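Local coordinates for projannalysin (Methanocaldococcus jannaschii, PDB 4JIX), which is a zinc metallopeptidase zymogen of the minigluzincin type, whose mature form, jannalysin, probably hydrolyses peptide bonds, at residues A[25-30]-A[74-79]. The protein carries 1 engineered substitution. Numbering follows the deposited sequence.
Sequences INESIN and IHFKIK. With ZN (zinc ion), chain C.
The C-terminal end of the zinc-binding helix 62-78 packs through F76 against I25, E27 and I29 of the loop that leads from helix 12-22 into strand 30-34. F76 CG is anti to the backbone N (chi1 -178°), and the ring beyond it lies against the loop, where two isoleucine methyls converge on one ring atom: I25 CG2 and I29 CG2 each lie 3.6 Å from F76 CE1. E27 CB approaches the neighbouring CZ of F76 at 3.6 Å, and the carboxylate plane is turned 29° from the ring. F43 meets the same ring from strand 41-44. I25 also reaches the helix itself, its CD1 3.9 Å from K77 CB, while the K77 amine is engaged by L23 O and E90.

One residue before F76 is H75, the second histidine of the HExxH motif of zincin metallopeptidases; its NE2 binds zinc at 2.1 Å together with H71 and H83. Where the helix ends, K79 adopts positive phi; its chain is bent at chi2 and chi4, and NZ donates to F76 O (2.8 Å). The same ammonium meets E27 tip to tip in a salt bridge, K79 NZ lying 3.0 Å from E27 OE1, on its syn lone pair. An alanine at E27 would probably leave the K79 ammonium without its carboxylate mate and remove the carboxylate that lies beside F76 CZ.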
loop_
_atom_site.group_PDB
_atom_site.type_symbol
_atom_site.label_atom_id
_atom_site.label_comp_id
_atom_site.label_asym_id
_atom_site.label_seq_id
_atom_site.Cartn_x
_atom_site.Cartn_y
_atom_site.Cartn_z
ATOM N N ILE A 25 -14.142 -11.450 -18.893
ATOM C CA ILE A 25 -15.188 -11.640 -17.878
ATOM C C ILE A 25 -16.490 -11.019 -18.428
ATOM O O ILE A 25 -16.549 -9.794 -18.644
ATOM C CB ILE A 25 -14.786 -11.025 -16.495
ATOM C CG1 ILE A 25 -13.536 -11.713 -15.868
ATOM C CG2 ILE A 25 -15.979 -11.027 -15.507
ATOM C CD1 ILE A 25 -12.840 -10.882 -14.706
ATOM N N ASN A 26 -17.523 -11.848 -18.663
ATOM C CA ASN A 26 -18.817 -11.330 -19.120
ATOM C C ASN A 26 -19.860 -11.388 -18.000
ATOM O O ASN A 26 -21.045 -11.152 -18.245
ATOM C CB ASN A 26 -19.354 -12.014 -20.386
ATOM C CG ASN A 26 -20.535 -11.249 -20.987
ATOM O OD1 ASN A 26 -20.565 -10.010 -21.006
ATOM N ND2 ASN A 26 -21.578 -11.951 -21.388
ATOM N N GLU A 27 -19.441 -11.687 -16.770
ATOM C CA GLU A 27 -20.392 -11.645 -15.672
ATOM C C GLU A 27 -20.523 -10.200 -15.254
ATOM O O GLU A 27 -19.526 -9.476 -15.235
ATOM C CB GLU A 27 -19.940 -12.523 -14.489
ATOM C CG GLU A 27 -20.226 -13.995 -14.702
ATOM C CD GLU A 27 -19.645 -14.846 -13.597
ATOM O OE1 GLU A 27 -18.420 -15.108 -13.626
ATOM O OE2 GLU A 27 -20.403 -15.191 -12.664
ATOM N N SER A 28 -21.740 -9.778 -14.930
ATOM C CA SER A 28 -22.018 -8.416 -14.483
ATOM C C SER A 28 -21.434 -8.170 -13.084
ATOM O O SER A 28 -21.423 -9.079 -12.255
ATOM C CB SER A 28 -23.531 -8.188 -14.458
ATOM O OG SER A 28 -23.898 -6.957 -15.048
ATOM N N ILE A 29 -20.917 -6.963 -12.829
ATOM C CA ILE A 29 -20.408 -6.617 -11.496
ATOM C C ILE A 29 -20.961 -5.253 -11.074
ATOM O O ILE A 29 -21.402 -4.456 -11.913
ATOM C CB ILE A 29 -18.854 -6.653 -11.363
ATOM C CG1 ILE A 29 -18.152 -5.623 -12.281
ATOM C CG2 ILE A 29 -18.293 -8.060 -11.534
ATOM C CD1 ILE A 29 -16.729 -5.170 -11.775
ATOM N N ASN A 30 -20.942 -5.004 -9.772
ATOM C CA ASN A 30 -21.298 -3.719 -9.196
ATOM C C ASN A 30 -20.003 -3.030 -8.823
ATOM O O ASN A 30 -19.061 -3.703 -8.405
ATOM C CB ASN A 30 -22.214 -3.896 -7.975
ATOM C CG ASN A 30 -23.506 -4.579 -8.328
ATOM O OD1 ASN A 30 -24.311 -4.064 -9.107
ATOM N ND2 ASN A 30 -23.703 -5.781 -7.801
ATOM N N ILE A 74 -8.891 -10.748 -11.095
ATOM C CA ILE A 74 -8.271 -12.060 -11.334
ATOM C C ILE A 74 -8.943 -13.069 -10.375
ATOM O O ILE A 74 -9.367 -14.130 -10.832
ATOM C CB ILE A 74 -6.718 -12.055 -11.214
ATOM C CG1 ILE A 74 -6.092 -11.313 -12.422
ATOM C CG2 ILE A 74 -6.156 -13.510 -11.124
ATOM C CD1 ILE A 74 -4.621 -10.962 -12.219
ATOM N N HIS A 75 -9.125 -12.692 -9.082
ATOM C CA HIS A 75 -9.821 -13.532 -8.097
ATOM C C HIS A 75 -11.211 -13.920 -8.625
ATOM O O HIS A 75 -11.593 -15.083 -8.552
ATOM C CB HIS A 75 -9.988 -12.801 -6.747
ATOM C CG HIS A 75 -8.754 -12.736 -5.911
ATOM N ND1 HIS A 75 -8.126 -13.882 -5.460
ATOM C CD2 HIS A 75 -8.095 -11.658 -5.433
ATOM C CE1 HIS A 75 -7.108 -13.469 -4.726
ATOM N NE2 HIS A 75 -7.048 -12.140 -4.683
ATOM N N PHE A 76 -11.957 -12.936 -9.147
ATOM C CA PHE A 76 -13.292 -13.175 -9.669
ATOM C C PHE A 76 -13.231 -14.129 -10.865
ATOM O O PHE A 76 -14.032 -15.065 -10.927
ATOM C CB PHE A 76 -13.991 -11.853 -10.044
ATOM C CG PHE A 76 -15.415 -12.009 -10.547
ATOM C CD1 PHE A 76 -15.868 -11.275 -11.641
ATOM C CD2 PHE A 76 -16.317 -12.856 -9.895
ATOM C CE1 PHE A 76 -17.190 -11.394 -12.084
ATOM C CE2 PHE A 76 -17.639 -12.969 -10.337
ATOM C CZ PHE A 76 -18.063 -12.248 -11.436
ATOM N N LYS A 77 -12.250 -13.931 -11.775
ATOM C CA LYS A 77 -12.116 -14.791 -12.953
ATOM C C LYS A 77 -11.823 -16.267 -12.592
ATOM O O LYS A 77 -12.443 -17.161 -13.164
ATOM C CB LYS A 77 -11.025 -14.274 -13.902
ATOM C CG LYS A 77 -11.166 -14.888 -15.294
ATOM C CD LYS A 77 -9.871 -14.898 -16.023
ATOM C CE LYS A 77 -9.990 -15.625 -17.335
ATOM N NZ LYS A 77 -9.033 -15.067 -18.324
ATOM N N ILE A 78 -10.882 -16.512 -11.669
ATOM C CA ILE A 78 -10.464 -17.874 -11.313
ATOM C C ILE A 78 -11.376 -18.513 -10.231
ATOM O O ILE A 78 -11.195 -19.690 -9.903
ATOM C CB ILE A 78 -8.965 -17.897 -10.893
ATOM C CG1 ILE A 78 -8.715 -17.129 -9.563
ATOM C CG2 ILE A 78 -8.081 -17.382 -12.049
ATOM C CD1 ILE A 78 -7.395 -17.343 -8.914
ATOM N N LYS A 79 -12.339 -17.744 -9.689
ATOM C CA LYS A 79 -13.265 -18.186 -8.640
ATOM C C LYS A 79 -12.476 -18.706 -7.416
ATOM O O LYS A 79 -12.715 -19.812 -6.918
ATOM C CB LYS A 79 -14.271 -19.247 -9.169
ATOM C CG LYS A 79 -15.111 -18.782 -10.392
ATOM C CD LYS A 79 -16.078 -17.624 -10.043
ATOM C CE LYS A 79 -16.932 -17.143 -11.205
ATOM N NZ LYS A 79 -16.147 -16.397 -12.213
HETATM ZN ZN ZN C . -5.966 -11.090 -3.178
HETATM O O HOH W 1 -4.915 -10.026 -1.588
#